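Local structure of trichothecene 3-O-acetyltransferase TRI101 (Fusarium sporotrichioides, 2ZBA) at residues 31-36 / 123-128; 146-151 / 157-162. The protein transfers the acetyl group of acetyl-CoA to the 3-hydroxyl of trichothecenes, a step in the biosynthesis of mycotoxins such as T-2 toxin. All coordinates share one frame; numbering follows the deposited sequence.

Contact 1 (31-36 / 123-128); sequences QISLVY and NVVAPR
Gln31 opens the contact by reaching with its amide across the methyl of Ala126 to the chain at Arg128. Its CG stands beside the backbone N (chi1 -60°) and the chain runs on extended, which carries the amide well clear of the strand and out to the loop. There NE2 lies 2.6 Å from the carbonyl O of Arg128, but the N-H is bent away from the acceptor (126°), and the bond is weak despite the short distance. Arg128 O also takes Asn162 ND2 of strand 156-164. The same Gln31 nitrogen also bonds Glu122 OE1, just ahead of the second segment, while OE1 of the amide takes Arg410 NH1. On the way, NE2 passes 3.3 Å from Ala126 CB, a polar atom set against a methyl.

The strand involved, 29-37, belongs to the mixed sheet of the N-terminal part of this BAHD-superfamily acyltransferase, between strands 156-164 and 407-409. Segment 123-128 is the end of the short helix 122-125 and the turn after it, Ala126 being the first residue to leave helical geometry. The helix end and turn rest on the sheet face that bears Gln31 and Ser33.

Two residues on from Gln31, Ser33 points the same way and meets Val125. Here the touch is light: OG comes within 4.1 Å of CG2, the valine branch held between its own backbone N and carbonyl carbon. The hydroxyl finds its polar partner in Thr160 OG1 of the adjacent strand.

Contact 2 (146-151 / 157-162); sequences LLLQLN and LILTVN
Leu150 pushes its CD1 methyl into the notch between Leu157 and Leu159, lying 4.0 Å from CD2 of the first and 3.7 Å from CD1 of the second. Both leucines are met at a slant. Leu150 leans over toward them because its CG swings anti to the backbone N (chi1 -156°). Beside this, Leu148 and Val161 stand shoulder to shoulder, CD2 and CG2 4.2 Å apart, and at the far end Leu146 CD1 crosses over to Val161 CG1 at 3.8 Å. Leucines and a valine thus interlock on one face of an antiparallel beta hairpin, in segments whose N-to-C directions make 166°.

Backbone pairs hold that register. Leu147 with Asn162, Gln149 with Thr160 and Asn151 with Ile158 are hydrogen-bonded pairs, each making two N-H to O bonds; Leu148 with Val161 and Leu150 with Leu159 are the non-hydrogen-bonded pairs between them.

The other face is more polar. Pro127 lies against Leu147, Gln149 and Asn162 there, with CB of Leu147 and CB of Asn162 side by side at 4.1 Å. Ile158 O, already bonded by Asn151 N at 2.8 Å, takes a second bond from the side chain, Asn151 ND2 at 3.1 Å, which comes from above the carbonyl plane. Gln149 NE2 fixes the far side of that amide with a nearly straight bond (170°) to Asn151 OD1, 3.0 Å long. Asn151 ND2 bonds Val125 O as well, at the end of helix 122-125, which packs on this face, and so does Thr160 OG1.

Strand 92-97 flanks the hairpin beyond 146-153, and strand 29-37 lies beyond 156-164. Helix 44-61 covers the leucine face, setting Leu55 on Leu148, Val48 and Leu51 on Leu150, and Ile47 on Leu157.

Both contacts are buried and serve one mixed sheet, but contact 2 joins two neighbouring strands of it while contact 1 packs a helix end and turn onto it. Strands 29-37 and 156-164 are neighbours, and Leu34 N comes 2.7 Å from Leu159 O, probably a hydrogen bond that stitches the two contacts together. The hairpin buries far more surface, 594 Å² against 135 Å², through regular backbone bonding and an aliphatic face. Between its own segments contact 1 has one weak side-chain bond and a few van der Waals touches; bonds to the hairpin hold the turn as well. On the hairpin's polar face Pro127 CA sits 3.2 Å from Gln149 OE1.

Contact 1 (31-36 / 123-128)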
loop_
_atom_site.group_PDB
_atom_site.type_symbol
_atom_site.label_atom_id
_atom_site.label_comp_id
_atom_site.label_asym_id
_atom_site.label_seq_id
_atom_site.Cartn_x
_atom_site.Cartn_y
_atom_site.Cartn_z
ATOM N N GLN A 31 0.127 -0.129 -7.159
ATOM C CA GLN A 31 0.536 0.945 -8.073
ATOM C C GLN A 31 0.960 2.221 -7.328
ATOM O O GLN A 31 0.345 2.576 -6.330
ATOM C CB GLN A 31 -0.614 1.317 -9.010
ATOM C CG GLN A 31 -1.127 0.206 -9.909
ATOM C CD GLN A 31 -2.446 0.550 -10.521
ATOM O OE1 GLN A 31 -3.242 1.297 -9.930
ATOM N NE2 GLN A 31 -2.712 0.010 -11.723
ATOM N N ILE A 32 1.998 2.903 -7.830
ATOM C CA ILE A 32 2.416 4.207 -7.283
ATOM C C ILE A 32 2.952 5.108 -8.403
ATOM O O ILE A 32 3.688 4.652 -9.275
ATOM C CB ILE A 32 3.451 4.065 -6.121
ATOM C CG1 ILE A 32 3.698 5.407 -5.407
ATOM C CG2 ILE A 32 4.767 3.467 -6.624
ATOM C CD1 ILE A 32 2.589 5.853 -4.451
ATOM N N SER A 33 2.566 6.386 -8.384
ATOM C CA SER A 33 2.975 7.301 -9.456
ATOM C C SER A 33 3.828 8.429 -8.920
ATOM O O SER A 33 3.455 9.073 -7.934
ATOM C CB SER A 33 1.769 7.910 -10.167
ATOM O OG SER A 33 1.005 6.922 -10.786
ATOM N N LEU A 34 4.954 8.678 -9.589
ATOM C CA LEU A 34 5.845 9.786 -9.231
ATOM C C LEU A 34 5.811 10.803 -10.359
ATOM O O LEU A 34 6.144 10.468 -11.495
ATOM C CB LEU A 34 7.274 9.305 -8.989
ATOM C CG LEU A 34 7.597 8.587 -7.664
ATOM C CD1 LEU A 34 6.626 7.421 -7.327
ATOM C CD2 LEU A 34 9.060 8.111 -7.642
ATOM N N VAL A 35 5.394 12.028 -10.037
ATOM C CA VAL A 35 5.275 13.136 -11.004
ATOM C C VAL A 35 6.444 14.139 -10.890
ATOM O O VAL A 35 6.779 14.584 -9.785
ATOM C CB VAL A 35 3.947 13.880 -10.813
ATOM C CG1 VAL A 35 3.696 14.882 -11.961
ATOM C CG2 VAL A 35 2.786 12.867 -10.688
ATOM N N TYR A 36 7.028 14.489 -12.043
ATOM C CA TYR A 36 8.139 15.441 -12.175
ATOM C C TYR A 36 7.821 16.482 -13.272
ATOM O O TYR A 36 7.193 16.135 -14.281
ATOM C CB TYR A 36 9.428 14.741 -12.606
ATOM C CG TYR A 36 9.902 13.577 -11.762
ATOM C CD1 TYR A 36 10.946 13.727 -10.852
ATOM C CD2 TYR A 36 9.330 12.313 -11.911
ATOM C CE1 TYR A 36 11.388 12.637 -10.084
ATOM C CE2 TYR A 36 9.760 11.232 -11.168
ATOM C CZ TYR A 36 10.775 11.386 -10.260
ATOM O OH TYR A 36 11.172 10.287 -9.526
ATOM N N ASN A 123 -6.062 3.604 -15.713
ATOM C CA ASN A 123 -6.221 3.211 -17.093
ATOM C C ASN A 123 -5.343 4.099 -17.972
ATOM O O ASN A 123 -4.775 3.651 -18.984
ATOM C CB ASN A 123 -7.707 3.282 -17.459
ATOM C CG ASN A 123 -8.573 2.312 -16.609
ATOM O OD1 ASN A 123 -9.523 2.726 -15.933
ATOM N ND2 ASN A 123 -8.236 1.029 -16.646
ATOM N N VAL A 124 -5.186 5.349 -17.530
ATOM C CA VAL A 124 -4.374 6.349 -18.236
ATOM C C VAL A 124 -2.880 6.240 -17.866
ATOM O O VAL A 124 -2.013 6.287 -18.746
ATOM C CB VAL A 124 -4.912 7.806 -17.971
ATOM C CG1 VAL A 124 -3.989 8.860 -18.555
ATOM C CG2 VAL A 124 -6.321 7.994 -18.512
ATOM N N VAL A 125 -2.572 6.081 -16.575
ATOM C CA VAL A 125 -1.177 6.189 -16.126
ATOM C C VAL A 125 -0.413 4.903 -15.784
ATOM O O VAL A 125 0.822 4.928 -15.687
ATOM C CB VAL A 125 -1.002 7.247 -14.977
ATOM C CG1 VAL A 125 -1.354 8.655 -15.481
ATOM C CG2 VAL A 125 -1.820 6.865 -13.719
ATOM N N ALA A 126 -1.119 3.786 -15.642
ATOM C CA ALA A 126 -0.515 2.529 -15.171
ATOM C C ALA A 126 -0.481 1.429 -16.253
ATOM O O ALA A 126 -1.385 1.360 -17.098
ATOM C CB ALA A 126 -1.250 2.035 -13.941
ATOM N N PRO A 127 0.563 0.572 -16.231
ATOM C CA PRO A 127 0.698 -0.449 -17.283
ATOM C C PRO A 127 -0.269 -1.622 -17.143
ATOM O O PRO A 127 -0.556 -2.301 -18.137
ATOM C CB PRO A 127 2.153 -0.916 -17.139
ATOM C CG PRO A 127 2.471 -0.698 -15.683
ATOM C CD PRO A 127 1.678 0.526 -15.263
ATOM N N ARG A 128 -0.762 -1.850 -15.924
ATOM C CA ARG A 128 -1.782 -2.862 -15.651
ATOM C C ARG A 128 -2.695 -2.377 -14.542
ATOM O O ARG A 128 -2.285 -1.572 -13.713
ATOM C CB ARG A 128 -1.136 -4.116 -15.100
ATOM C CG ARG A 128 -0.569 -5.061 -16.070
ATOM C CD ARG A 128 -0.224 -6.262 -15.258
ATOM N NE ARG A 128 -1.425 -7.022 -14.926
ATOM C CZ ARG A 128 -1.632 -8.277 -15.315
ATOM N NH1 ARG A 128 -2.752 -8.905 -14.980
ATOM N NH2 ARG A 128 -0.713 -8.906 -16.039
#

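Contact 2 (146-151 / 157-162)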
loop_
_atom_site.group_PDB
_atom_site.type_symbol
_atom_site.label_atom_id
_atom_site.label_comp_id
_atom_site.label_asym_id
_atom_site.label_seq_id
_atom_site.Cartn_x
_atom_site.Cartn_y
_atom_site.Cartn_z
ATOM N N LEU A 146 7.130 -6.981 -11.617
ATOM C CA LEU A 146 7.275 -5.533 -11.633
ATOM C C LEU A 146 7.052 -5.023 -13.054
ATOM O O LEU A 146 7.585 -5.585 -14.010
ATOM C CB LEU A 146 8.674 -5.160 -11.112
ATOM C CG LEU A 146 8.965 -3.737 -10.602
ATOM C CD1 LEU A 146 8.303 -3.453 -9.249
ATOM C CD2 LEU A 146 10.487 -3.509 -10.490
ATOM N N LEU A 147 6.231 -3.987 -13.198
ATOM C CA LEU A 147 6.017 -3.321 -14.493
ATOM C C LEU A 147 6.165 -1.822 -14.287
ATOM O O LEU A 147 5.836 -1.296 -13.220
ATOM C CB LEU A 147 4.615 -3.603 -15.068
ATOM C CG LEU A 147 4.101 -4.977 -15.526
ATOM C CD1 LEU A 147 3.440 -5.712 -14.376
ATOM C CD2 LEU A 147 3.066 -4.770 -16.626
ATOM N N LEU A 148 6.631 -1.124 -15.315
ATOM C CA LEU A 148 6.788 0.326 -15.222
ATOM C C LEU A 148 6.092 1.001 -16.389
ATOM O O LEU A 148 6.088 0.488 -17.511
ATOM C CB LEU A 148 8.277 0.717 -15.172
ATOM C CG LEU A 148 9.080 0.304 -13.926
ATOM C CD1 LEU A 148 9.670 -1.099 -14.070
ATOM C CD2 LEU A 148 10.183 1.287 -13.588
ATOM N N GLN A 149 5.464 2.137 -16.111
ATOM C CA GLN A 149 5.012 3.001 -17.180
ATOM C C GLN A 149 5.593 4.389 -17.034
ATOM O O GLN A 149 5.463 5.017 -15.987
ATOM C CB GLN A 149 3.496 3.072 -17.217
ATOM C CG GLN A 149 2.978 3.860 -18.377
ATOM C CD GLN A 149 1.697 3.293 -18.862
ATOM O OE1 GLN A 149 1.582 2.067 -19.009
ATOM N NE2 GLN A 149 0.711 4.148 -19.094
ATOM N N LEU A 150 6.223 4.860 -18.104
ATOM C CA LEU A 150 6.746 6.200 -18.180
ATOM C C LEU A 150 5.809 6.979 -19.076
ATOM O O LEU A 150 5.678 6.684 -20.264
ATOM C CB LEU A 150 8.159 6.154 -18.752
ATOM C CG LEU A 150 9.168 7.267 -18.473
ATOM C CD1 LEU A 150 9.336 7.555 -16.968
ATOM C CD2 LEU A 150 10.500 6.888 -19.126
ATOM N N ASN A 151 5.099 7.937 -18.489
ATOM C CA ASN A 151 4.119 8.729 -19.225
ATOM C C ASN A 151 4.705 10.106 -19.521
ATOM O O ASN A 151 5.285 10.729 -18.628
ATOM C CB ASN A 151 2.833 8.897 -18.408
ATOM C CG ASN A 151 2.176 7.577 -18.061
ATOM O OD1 ASN A 151 1.418 7.017 -18.870
ATOM N ND2 ASN A 151 2.447 7.074 -16.840
ATOM N N LEU A 157 6.166 14.633 -16.467
ATOM C CA LEU A 157 6.461 13.214 -16.580
ATOM C C LEU A 157 5.860 12.504 -15.382
ATOM O O LEU A 157 6.121 12.904 -14.243
ATOM C CB LEU A 157 7.965 12.998 -16.569
ATOM C CG LEU A 157 8.471 11.568 -16.765
ATOM C CD1 LEU A 157 8.671 11.267 -18.251
ATOM C CD2 LEU A 157 9.753 11.393 -15.997
ATOM N N ILE A 158 5.058 11.466 -15.647
ATOM C CA ILE A 158 4.554 10.551 -14.616
ATOM C C ILE A 158 5.174 9.157 -14.763
ATOM O O ILE A 158 4.993 8.472 -15.787
ATOM C CB ILE A 158 3.014 10.434 -14.632
ATOM C CG1 ILE A 158 2.369 11.812 -14.472
ATOM C CG2 ILE A 158 2.535 9.501 -13.507
ATOM C CD1 ILE A 158 0.871 11.799 -14.655
ATOM N N LEU A 159 5.924 8.744 -13.749
ATOM C CA LEU A 159 6.420 7.386 -13.705
ATOM C C LEU A 159 5.530 6.584 -12.769
ATOM O O LEU A 159 5.337 6.964 -11.606
ATOM C CB LEU A 159 7.856 7.346 -13.212
ATOM C CG LEU A 159 8.436 5.955 -12.992
ATOM C CD1 LEU A 159 8.541 5.180 -14.305
ATOM C CD2 LEU A 159 9.769 6.098 -12.367
ATOM N N THR A 160 4.978 5.490 -13.289
ATOM C CA THR A 160 4.115 4.616 -12.503
ATOM C C THR A 160 4.775 3.261 -12.358
ATOM O O THR A 160 5.249 2.701 -13.347
ATOM C CB THR A 160 2.765 4.456 -13.168
ATOM O OG1 THR A 160 2.154 5.746 -13.301
ATOM C CG2 THR A 160 1.869 3.545 -12.336
ATOM N N VAL A 161 4.849 2.755 -11.125
ATOM C CA VAL A 161 5.443 1.437 -10.868
ATOM C C VAL A 161 4.426 0.452 -10.285
ATOM O O VAL A 161 3.763 0.758 -9.272
ATOM C CB VAL A 161 6.685 1.519 -9.967
ATOM C CG1 VAL A 161 7.361 0.148 -9.865
ATOM C CG2 VAL A 161 7.668 2.566 -10.502
ATOM N N ASN A 162 4.319 -0.719 -10.931
ATOM C CA ASN A 162 3.388 -1.802 -10.538
ATOM C C ASN A 162 4.124 -2.981 -9.930
ATOM O O ASN A 162 5.135 -3.410 -10.467
ATOM C CB ASN A 162 2.600 -2.326 -11.759
ATOM C CG ASN A 162 1.347 -1.537 -12.037
ATOM O OD1 ASN A 162 1.369 -0.300 -12.128
ATOM N ND2 ASN A 162 0.231 -2.248 -12.175
#